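PDB 2WW2: alpha-1,2-mannosidase from Bacteroides thetaiotaomicron, which hydrolyses alpha-mannosidic linkages with inversion of configuration, as a calcium-dependent enzyme of glycoside hydrolase family 92. Local coordinates for residues Y592-I597 with Q604-N609; Y635-S638 with F642-V645; R546-F551 with P600-Y605. All coordinates share one frame; numbering follows the deposited sequence.

Contact 1 (Y592-I597 with Q604-N609)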
loop_
_atom_site.group_PDB
_atom_site.type_symbol
_atom_site.label_atom_id
_atom_site.label_comp_id
_atom_site.label_asym_id
_atom_site.label_seq_id
_atom_site.Cartn_x
_atom_site.Cartn_y
_atom_site.Cartn_z
ATOM N N TYR A 592 19.719 15.975 3.673
ATOM C CA TYR A 592 20.793 16.799 4.227
ATOM C C TYR A 592 20.363 17.537 5.482
ATOM O O TYR A 592 21.196 18.181 6.122
ATOM C CB TYR A 592 21.310 17.811 3.192
ATOM C CG TYR A 592 22.145 17.158 2.102
ATOM C CD1 TYR A 592 23.517 16.960 2.278
ATOM C CD2 TYR A 592 21.557 16.712 0.924
ATOM C CE1 TYR A 592 24.291 16.347 1.302
ATOM C CE2 TYR A 592 22.321 16.079 -0.067
ATOM C CZ TYR A 592 23.689 15.898 0.143
ATOM O OH TYR A 592 24.463 15.293 -0.830
ATOM N N LEU A 593 19.085 17.458 5.842
ATOM C CA LEU A 593 18.586 18.262 6.974
ATOM C C LEU A 593 19.155 17.792 8.317
ATOM O O LEU A 593 19.214 18.560 9.268
ATOM C CB LEU A 593 17.052 18.308 6.995
ATOM C CG LEU A 593 16.409 19.144 5.877
ATOM C CD1 LEU A 593 14.872 18.969 5.847
ATOM C CD2 LEU A 593 16.758 20.597 6.049
ATOM N N TYR A 594 19.582 16.537 8.406
ATOM C CA TYR A 594 20.218 16.082 9.644
ATOM C C TYR A 594 21.455 16.918 9.991
ATOM O O TYR A 594 21.826 16.980 11.154
ATOM C CB TYR A 594 20.626 14.631 9.575
ATOM C CG TYR A 594 19.501 13.613 9.420
ATOM C CD1 TYR A 594 18.734 13.212 10.514
ATOM C CD2 TYR A 594 19.270 12.998 8.199
ATOM C CE1 TYR A 594 17.746 12.239 10.383
ATOM C CE2 TYR A 594 18.269 12.029 8.046
ATOM C CZ TYR A 594 17.516 11.659 9.138
ATOM O OH TYR A 594 16.541 10.693 8.987
ATOM N N ASP A 595 22.078 17.539 8.986
ATOM C CA ASP A 595 23.263 18.406 9.180
ATOM C C ASP A 595 22.951 19.648 9.998
ATOM O O ASP A 595 23.862 20.281 10.547
ATOM C CB ASP A 595 23.814 18.907 7.840
ATOM C CG ASP A 595 24.707 17.894 7.116
ATOM O OD1 ASP A 595 25.137 16.889 7.713
ATOM O OD2 ASP A 595 25.017 18.139 5.923
ATOM N N TYR A 596 21.672 20.022 10.040
ATOM C CA TYR A 596 21.224 21.271 10.665
ATOM C C TYR A 596 20.730 21.067 12.096
ATOM O O TYR A 596 20.505 22.033 12.838
ATOM C CB TYR A 596 20.088 21.904 9.827
ATOM C CG TYR A 596 20.530 22.343 8.445
ATOM C CD1 TYR A 596 20.648 23.700 8.127
ATOM C CD2 TYR A 596 20.844 21.405 7.468
ATOM C CE1 TYR A 596 21.072 24.109 6.866
ATOM C CE2 TYR A 596 21.274 21.798 6.204
ATOM C CZ TYR A 596 21.385 23.155 5.912
ATOM O OH TYR A 596 21.824 23.529 4.665
ATOM N N ILE A 597 20.534 19.807 12.476
ATOM C CA ILE A 597 19.890 19.510 13.739
ATOM C C ILE A 597 20.667 18.467 14.536
ATOM O O ILE A 597 20.098 17.797 15.390
ATOM C CB ILE A 597 18.419 19.056 13.518
ATOM C CG1 ILE A 597 18.362 17.772 12.698
ATOM C CG2 ILE A 597 17.659 20.121 12.775
ATOM C CD1 ILE A 597 16.989 17.482 12.133
ATOM N N GLN A 604 24.873 11.037 6.277
ATOM C CA GLN A 604 25.917 10.249 5.651
ATOM C C GLN A 604 25.402 8.851 5.277
ATOM O O GLN A 604 25.630 8.370 4.156
ATOM C CB GLN A 604 27.120 10.146 6.590
ATOM C CG GLN A 604 27.873 11.469 6.772
ATOM C CD GLN A 604 28.590 11.574 8.123
ATOM O OE1 GLN A 604 28.945 10.564 8.752
ATOM N NE2 GLN A 604 28.805 12.806 8.574
ATOM N N TYR A 605 24.706 8.200 6.207
ATOM C CA TYR A 605 24.200 6.852 5.946
ATOM C C TYR A 605 23.172 6.838 4.816
ATOM O O TYR A 605 23.313 6.076 3.857
ATOM C CB TYR A 605 23.581 6.216 7.197
ATOM C CG TYR A 605 22.921 4.902 6.878
ATOM C CD1 TYR A 605 23.677 3.741 6.739
ATOM C CD2 TYR A 605 21.555 4.833 6.651
ATOM C CE1 TYR A 605 23.077 2.524 6.422
ATOM C CE2 TYR A 605 20.943 3.627 6.323
ATOM C CZ TYR A 605 21.707 2.482 6.210
ATOM O OH TYR A 605 21.089 1.294 5.886
ATOM N N HIS A 606 22.137 7.661 4.944
ATOM C CA HIS A 606 21.018 7.643 4.003
ATOM C C HIS A 606 21.396 8.096 2.603
ATOM O O HIS A 606 20.935 7.535 1.609
ATOM C CB HIS A 606 19.855 8.479 4.527
ATOM C CG HIS A 606 19.170 7.859 5.705
ATOM N ND1 HIS A 606 18.511 6.651 5.626
ATOM C CD2 HIS A 606 19.053 8.272 6.992
ATOM C CE1 HIS A 606 18.016 6.346 6.814
ATOM N NE2 HIS A 606 18.331 7.314 7.660
ATOM N N LEU A 607 22.231 9.118 2.529
ATOM C CA LEU A 607 22.730 9.590 1.257
ATOM C C LEU A 607 23.468 8.462 0.525
ATOM O O LEU A 607 23.199 8.169 -0.650
ATOM C CB LEU A 607 23.673 10.759 1.541
ATOM C CG LEU A 607 24.119 11.639 0.395
ATOM C CD1 LEU A 607 25.128 10.844 -0.412
ATOM C CD2 LEU A 607 22.916 12.113 -0.449
ATOM N N ARG A 608 24.398 7.811 1.211
ATOM C CA ARG A 608 25.131 6.736 0.557
ATOM C C ARG A 608 24.198 5.579 0.182
ATOM O O ARG A 608 24.351 4.963 -0.861
ATOM C CB ARG A 608 26.314 6.279 1.423
ATOM C CG ARG A 608 27.355 7.422 1.605
ATOM C CD ARG A 608 28.115 7.683 0.304
ATOM N NE ARG A 608 28.850 6.473 -0.087
ATOM C CZ ARG A 608 30.019 6.121 0.442
ATOM N NH1 ARG A 608 30.598 6.890 1.354
ATOM N NH2 ARG A 608 30.617 4.997 0.065
ATOM N N ASN A 609 23.197 5.321 1.012
ATOM C CA ASN A 609 22.222 4.266 0.716
ATOM C C ASN A 609 21.430 4.598 -0.569
ATOM O O ASN A 609 21.301 3.759 -1.467
ATOM C CB ASN A 609 21.301 4.082 1.922
ATOM C CG ASN A 609 20.607 2.746 1.938
ATOM O OD1 ASN A 609 21.175 1.717 1.564
ATOM N ND2 ASN A 609 19.365 2.746 2.398
#
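Y592 and L607 are brought together by different first torsions: Y592 sets CG trans to its own carbonyl carbon (chi1 -73°), which swings the phenol end toward the helix, whereas L607 sets CG trans to its backbone N (chi1 -167°), which carries the isobutyl branch out to meet it. The setting is a loop with a short 3-10 turn that folds back against helix 600-613 in the catalytic domain, whose family belongs to the six-hairpin clan, where catalytic domains are generally (alpha/alpha)6 barrels. The turn is kept compact by its own backbone, D595 N bonding to Y592 O at 3.1 Å and Y596 N to L593 O at 3.0 Å, and two of its tyrosines, Y592 and Y594, reach the helix at separate points.

At the first, CD2 of L607 leads, 3.6 Å from OH of Y592 and 3.9 Å from its CZ, with CG of L607 close behind and the approach to the ring oblique. The buried hydroxyl is satisfied by its hydrogen bond to S638 OG while L607 packs beside it. The second point joins two flat groups, the phenol of Y594 and the imidazole of H606. Their planes differ by only 17°, yet the centroids stand 6.0 Å apart: the rings are near parallel but slid apart, and they hardly stack. The polar end of Y594 turns elsewhere, to D548 OD1, while F551 meets the imidazole from helix 540-551. At the point of approach, H606 CD2 lies 4.0 Å from both CE2 and OH of Y594.

Contact 2 (Y635-S638 with F642-V645)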
loop_
_atom_site.group_PDB
_atom_site.type_symbol
_atom_site.label_atom_id
_atom_site.label_comp_id
_atom_site.label_asym_id
_atom_site.label_seq_id
_atom_site.Cartn_x
_atom_site.Cartn_y
_atom_site.Cartn_z
ATOM N N TYR A 635 22.729 14.030 -8.015
ATOM C CA TYR A 635 23.675 12.909 -7.925
ATOM C C TYR A 635 25.119 13.411 -8.029
ATOM O O TYR A 635 25.999 12.957 -7.292
ATOM C CB TYR A 635 23.378 11.875 -9.005
ATOM C CG TYR A 635 24.251 10.623 -8.915
ATOM C CD1 TYR A 635 23.795 9.469 -8.261
ATOM C CD2 TYR A 635 25.515 10.600 -9.473
ATOM C CE1 TYR A 635 24.591 8.324 -8.171
ATOM C CE2 TYR A 635 26.324 9.447 -9.378
ATOM C CZ TYR A 635 25.851 8.332 -8.731
ATOM O OH TYR A 635 26.623 7.208 -8.664
ATOM N N VAL A 636 25.371 14.353 -8.933
ATOM C CA VAL A 636 26.737 14.883 -9.091
ATOM C C VAL A 636 27.228 15.525 -7.797
ATOM O O VAL A 636 28.286 15.181 -7.282
ATOM C CB VAL A 636 26.833 15.868 -10.282
ATOM C CG1 VAL A 636 28.196 16.554 -10.304
ATOM C CG2 VAL A 636 26.618 15.103 -11.590
ATOM N N PHE A 637 26.461 16.464 -7.277
ATOM C CA PHE A 637 26.807 17.065 -5.993
ATOM C C PHE A 637 26.990 15.989 -4.915
ATOM O O PHE A 637 28.011 15.952 -4.242
ATOM C CB PHE A 637 25.711 18.038 -5.562
ATOM C CG PHE A 637 25.960 19.458 -5.987
ATOM C CD1 PHE A 637 27.055 20.160 -5.491
ATOM C CD2 PHE A 637 25.097 20.094 -6.875
ATOM C CE1 PHE A 637 27.294 21.483 -5.886
ATOM C CE2 PHE A 637 25.325 21.405 -7.282
ATOM C CZ PHE A 637 26.410 22.107 -6.770
ATOM N N SER A 638 25.989 15.129 -4.743
ATOM C CA SER A 638 26.031 14.153 -3.646
ATOM C C SER A 638 27.239 13.224 -3.732
ATOM O O SER A 638 27.856 12.908 -2.706
ATOM C CB SER A 638 24.719 13.356 -3.549
ATOM O OG SER A 638 23.657 14.228 -3.193
ATOM N N PHE A 642 28.814 17.025 -1.122
ATOM C CA PHE A 642 28.180 18.252 -0.589
ATOM C C PHE A 642 27.073 18.740 -1.519
ATOM O O PHE A 642 27.052 18.380 -2.691
ATOM C CB PHE A 642 29.214 19.373 -0.340
ATOM C CG PHE A 642 30.107 19.659 -1.520
ATOM C CD1 PHE A 642 29.711 20.553 -2.516
ATOM C CD2 PHE A 642 31.342 19.030 -1.635
ATOM C CE1 PHE A 642 30.521 20.802 -3.608
ATOM C CE2 PHE A 642 32.170 19.273 -2.735
ATOM C CZ PHE A 642 31.764 20.157 -3.722
ATOM N N TYR A 643 26.139 19.529 -0.985
ATOM C CA TYR A 643 24.929 19.872 -1.730
ATOM C C TYR A 643 24.410 21.246 -1.342
ATOM O O TYR A 643 24.438 21.603 -0.162
ATOM C CB TYR A 643 23.841 18.826 -1.426
ATOM C CG TYR A 643 22.584 18.979 -2.233
ATOM C CD1 TYR A 643 22.474 18.415 -3.503
ATOM C CD2 TYR A 643 21.489 19.674 -1.728
ATOM C CE1 TYR A 643 21.302 18.534 -4.256
ATOM C CE2 TYR A 643 20.310 19.805 -2.485
ATOM C CZ TYR A 643 20.232 19.234 -3.741
ATOM O OH TYR A 643 19.073 19.371 -4.490
ATOM N N PRO A 644 23.945 22.028 -2.331
ATOM C CA PRO A 644 23.427 23.389 -2.110
ATOM C C PRO A 644 21.989 23.330 -1.606
ATOM O O PRO A 644 21.051 23.533 -2.374
ATOM C CB PRO A 644 23.474 24.012 -3.519
ATOM C CG PRO A 644 23.220 22.845 -4.429
ATOM C CD PRO A 644 24.018 21.697 -3.766
ATOM N N VAL A 645 21.818 23.059 -0.321
ATOM C CA VAL A 645 20.471 23.010 0.267
ATOM C C VAL A 645 19.660 24.293 0.017
ATOM O O VAL A 645 18.472 24.236 -0.305
ATOM C CB VAL A 645 20.576 22.719 1.774
ATOM C CG1 VAL A 645 19.203 22.885 2.469
ATOM C CG2 VAL A 645 21.125 21.289 1.981
#
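F637 and P644 form the tight centre of this helix-to-strand connection: the proline CD sits 3.5 Å above the centroid of the phenyl ring, only 5° from its normal, a CH-pi contact of nearly ideal geometry. CG of P644 lies above the rim, 3.8 Å from F637 CE2. F642 approaches the same ring quite differently, its CE1 lying in the plane at the edge, 4.0 Å from CD1 of F637. The phenyl group of F642 stands between its own backbone N and carbonyl carbon (chi1 51°), which brings it back to F637 although its first bond leads away.

The backbones also come close, F637 O standing 3.0 Å from F642 O, but only a weak, fairly straight hydrogen bond links them, from F642 N to F637 O across 3.4 Å. S638 is the loose part: its OG is 4.4 Å from Y643 CD1 and bonds to W634 O as well as to Y592. Neither side is open to solvent: L341 and L344 of helix 338-345 back the two phenylalanines, and Y643 bonds through its backbone to A653. With one weak polar link and a polarised proline C-H facing a pi cloud, the exit of helix 632-640 probably owes its cohesion mainly to dispersion.

Contact 3 (R546-F551 with P600-Y605)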
loop_
_atom_site.group_PDB
_atom_site.type_symbol
_atom_site.label_atom_id
_atom_site.label_comp_id
_atom_site.label_asym_id
_atom_site.label_seq_id
_atom_site.Cartn_x
_atom_site.Cartn_y
_atom_site.Cartn_z
ATOM N N ARG A 546 10.854 12.638 12.345
ATOM C CA ARG A 546 10.072 12.701 11.127
ATOM C C ARG A 546 10.899 12.421 9.882
ATOM O O ARG A 546 10.401 11.823 8.923
ATOM C CB ARG A 546 9.341 14.026 11.053
ATOM C CG ARG A 546 8.373 14.138 12.206
ATOM C CD ARG A 546 7.629 15.441 12.198
ATOM N NE ARG A 546 6.848 15.627 10.978
ATOM C CZ ARG A 546 5.904 16.552 10.860
ATOM N NH1 ARG A 546 5.630 17.346 11.890
ATOM N NH2 ARG A 546 5.233 16.686 9.722
ATOM N N LEU A 547 12.167 12.827 9.906
ATOM C CA LEU A 547 13.078 12.488 8.827
ATOM C C LEU A 547 13.291 10.984 8.842
ATOM O O LEU A 547 13.263 10.323 7.793
ATOM C CB LEU A 547 14.420 13.194 9.000
ATOM C CG LEU A 547 14.453 14.677 8.645
ATOM C CD1 LEU A 547 15.793 15.245 9.087
ATOM C CD2 LEU A 547 14.247 14.872 7.143
ATOM N N ASP A 548 13.499 10.447 10.039
ATOM C CA ASP A 548 13.673 9.014 10.199
ATOM C C ASP A 548 12.452 8.253 9.660
ATOM O O ASP A 548 12.603 7.185 9.073
ATOM C CB ASP A 548 13.933 8.646 11.662
ATOM C CG ASP A 548 15.328 9.039 12.140
ATOM O OD1 ASP A 548 16.192 9.412 11.310
ATOM O OD2 ASP A 548 15.561 8.956 13.359
ATOM N N SER A 549 11.255 8.811 9.838
ATOM C CA SER A 549 10.031 8.163 9.348
ATOM C C SER A 549 9.901 8.233 7.822
ATOM O O SER A 549 8.958 7.686 7.234
ATOM C CB SER A 549 8.787 8.750 10.023
ATOM O OG SER A 549 8.441 10.014 9.475
ATOM N N MET A 550 10.848 8.901 7.175
ATOM C CA MET A 550 10.879 8.915 5.722
ATOM C C MET A 550 11.858 7.894 5.179
ATOM O O MET A 550 11.585 7.263 4.163
ATOM C CB MET A 550 11.248 10.295 5.188
ATOM C CG MET A 550 10.077 11.231 5.014
ATOM S SD MET A 550 10.566 12.620 3.972
ATOM C CE MET A 550 8.988 13.156 3.313
ATOM N N PHE A 551 12.993 7.732 5.853
ATOM C CA PHE A 551 14.073 6.873 5.354
ATOM C C PHE A 551 14.241 5.558 6.114
ATOM O O PHE A 551 15.257 4.874 5.955
ATOM C CB PHE A 551 15.407 7.609 5.416
ATOM C CG PHE A 551 15.348 9.009 4.919
ATOM C CD1 PHE A 551 15.072 9.273 3.593
ATOM C CD2 PHE A 551 15.585 10.067 5.775
ATOM C CE1 PHE A 551 15.025 10.570 3.131
ATOM C CE2 PHE A 551 15.537 11.363 5.320
ATOM C CZ PHE A 551 15.253 11.620 3.996
ATOM N N PRO A 600 24.668 14.502 11.756
ATOM C CA PRO A 600 25.196 14.400 10.387
ATOM C C PRO A 600 25.418 12.957 9.938
ATOM O O PRO A 600 25.413 12.676 8.739
ATOM C CB PRO A 600 26.534 15.181 10.441
ATOM C CG PRO A 600 26.822 15.379 11.887
ATOM C CD PRO A 600 25.498 15.370 12.610
ATOM N N TRP A 601 25.607 12.046 10.890
ATOM C CA TRP A 601 25.857 10.650 10.527
ATOM C C TRP A 601 24.670 10.021 9.814
ATOM O O TRP A 601 24.854 9.145 8.979
ATOM C CB TRP A 601 26.290 9.798 11.734
ATOM C CG TRP A 601 25.315 9.767 12.890
ATOM C CD1 TRP A 601 24.315 8.859 13.103
ATOM C CD2 TRP A 601 25.285 10.668 14.004
ATOM N NE1 TRP A 601 23.646 9.156 14.271
ATOM C CE2 TRP A 601 24.226 10.259 14.847
ATOM C CE3 TRP A 601 26.041 11.787 14.365
ATOM C CZ2 TRP A 601 23.910 10.928 16.031
ATOM C CZ3 TRP A 601 25.726 12.449 15.555
ATOM C CH2 TRP A 601 24.671 12.016 16.368
ATOM N N LYS A 602 23.459 10.477 10.134
ATOM C CA LYS A 602 22.268 9.998 9.442
ATOM C C LYS A 602 22.194 10.484 7.977
ATOM O O LYS A 602 21.787 9.743 7.098
ATOM C CB LYS A 602 21.010 10.361 10.235
ATOM C CG LYS A 602 20.916 9.596 11.579
ATOM C CD LYS A 602 19.566 9.871 12.292
ATOM C CE LYS A 602 19.369 8.994 13.535
ATOM N NZ LYS A 602 18.143 9.458 14.254
ATOM N N THR A 603 22.598 11.728 7.733
ATOM C CA THR A 603 22.775 12.242 6.380
ATOM C C THR A 603 23.753 11.351 5.630
ATOM O O THR A 603 23.473 10.908 4.519
ATOM C CB THR A 603 23.322 13.705 6.409
ATOM O OG1 THR A 603 22.279 14.593 6.825
ATOM C CG2 THR A 603 23.810 14.126 5.029
ATOM N N GLN A 604 24.873 11.037 6.277
ATOM C CA GLN A 604 25.917 10.249 5.651
ATOM C C GLN A 604 25.402 8.851 5.277
ATOM O O GLN A 604 25.630 8.370 4.156
ATOM C CB GLN A 604 27.120 10.146 6.590
ATOM C CG GLN A 604 27.873 11.469 6.772
ATOM C CD GLN A 604 28.590 11.574 8.123
ATOM O OE1 GLN A 604 28.945 10.564 8.752
ATOM N NE2 GLN A 604 28.805 12.806 8.574
ATOM N N TYR A 605 24.706 8.200 6.207
ATOM C CA TYR A 605 24.200 6.852 5.946
ATOM C C TYR A 605 23.172 6.838 4.816
ATOM O O TYR A 605 23.313 6.076 3.857
ATOM C CB TYR A 605 23.581 6.216 7.197
ATOM C CG TYR A 605 22.921 4.902 6.878
ATOM C CD1 TYR A 605 23.677 3.741 6.739
ATOM C CD2 TYR A 605 21.555 4.833 6.651
ATOM C CE1 TYR A 605 23.077 2.524 6.422
ATOM C CE2 TYR A 605 20.943 3.627 6.323
ATOM C CZ TYR A 605 21.707 2.482 6.210
ATOM O OH TYR A 605 21.089 1.294 5.886
#
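A salt bridge between two helices of the catalytic domain, 540-551 and 600-613, is the whole of this contact, and it joins D548 to K602 near the surface. K602 NZ donates to D548 OD2 at 2.8 Å, and D548 OD2 accepts through its syn lone pair, on the side of the other oxygen. D548 OD1 remains farther from the ammonium nitrogen NZ of K602, at 3.5 Å, and so contributes less to this grip.

The lysine spans the gap by stretching out fully: every torsion beyond CG is near trans, with chi4 at 172°. The side chains of D548 and K602 cross at about a right angle, and CD of K602 comes within 3.5 Å of D548 OD1. Each charged group is also shared. Q599 OE1 takes a second bond from NZ, and Y594 OH is hydrogen-bonded to D548 OD1, so the two carboxylate oxygens have different partners, an arrangement that would be expected to fix the rotation of the group and to favour its negative charge.

A22 of the second subunit packs on D548 in this assembly. Away from the bridge, helix 540-551 places S549 and M550 against W520 of helix 519-522, while W601, Q604 and Y605 of helix 600-613 lie on Y685 of strand 685-691.

How the contacts relate
The three contacts illustrate how chemistry follows depth within one domain. Contacts 1 and 3 hold the same helix, 600-613, with centres about 5 Å apart: the first seats a preceding turn against it, largely in the interior, and the second ties it to helix 540-551 with a charged pair at the surface. Contact 2, fully buried, secures the turn from helix 632-640 into its short strand, almost entirely through carbon. Tyrosines of contact 1 serve as couplings, Y592 handing its hydroxyl to contact 2 and Y594 to contact 3. Contacts 2 and 3 do not touch, their nearest atoms being about 8 Å apart.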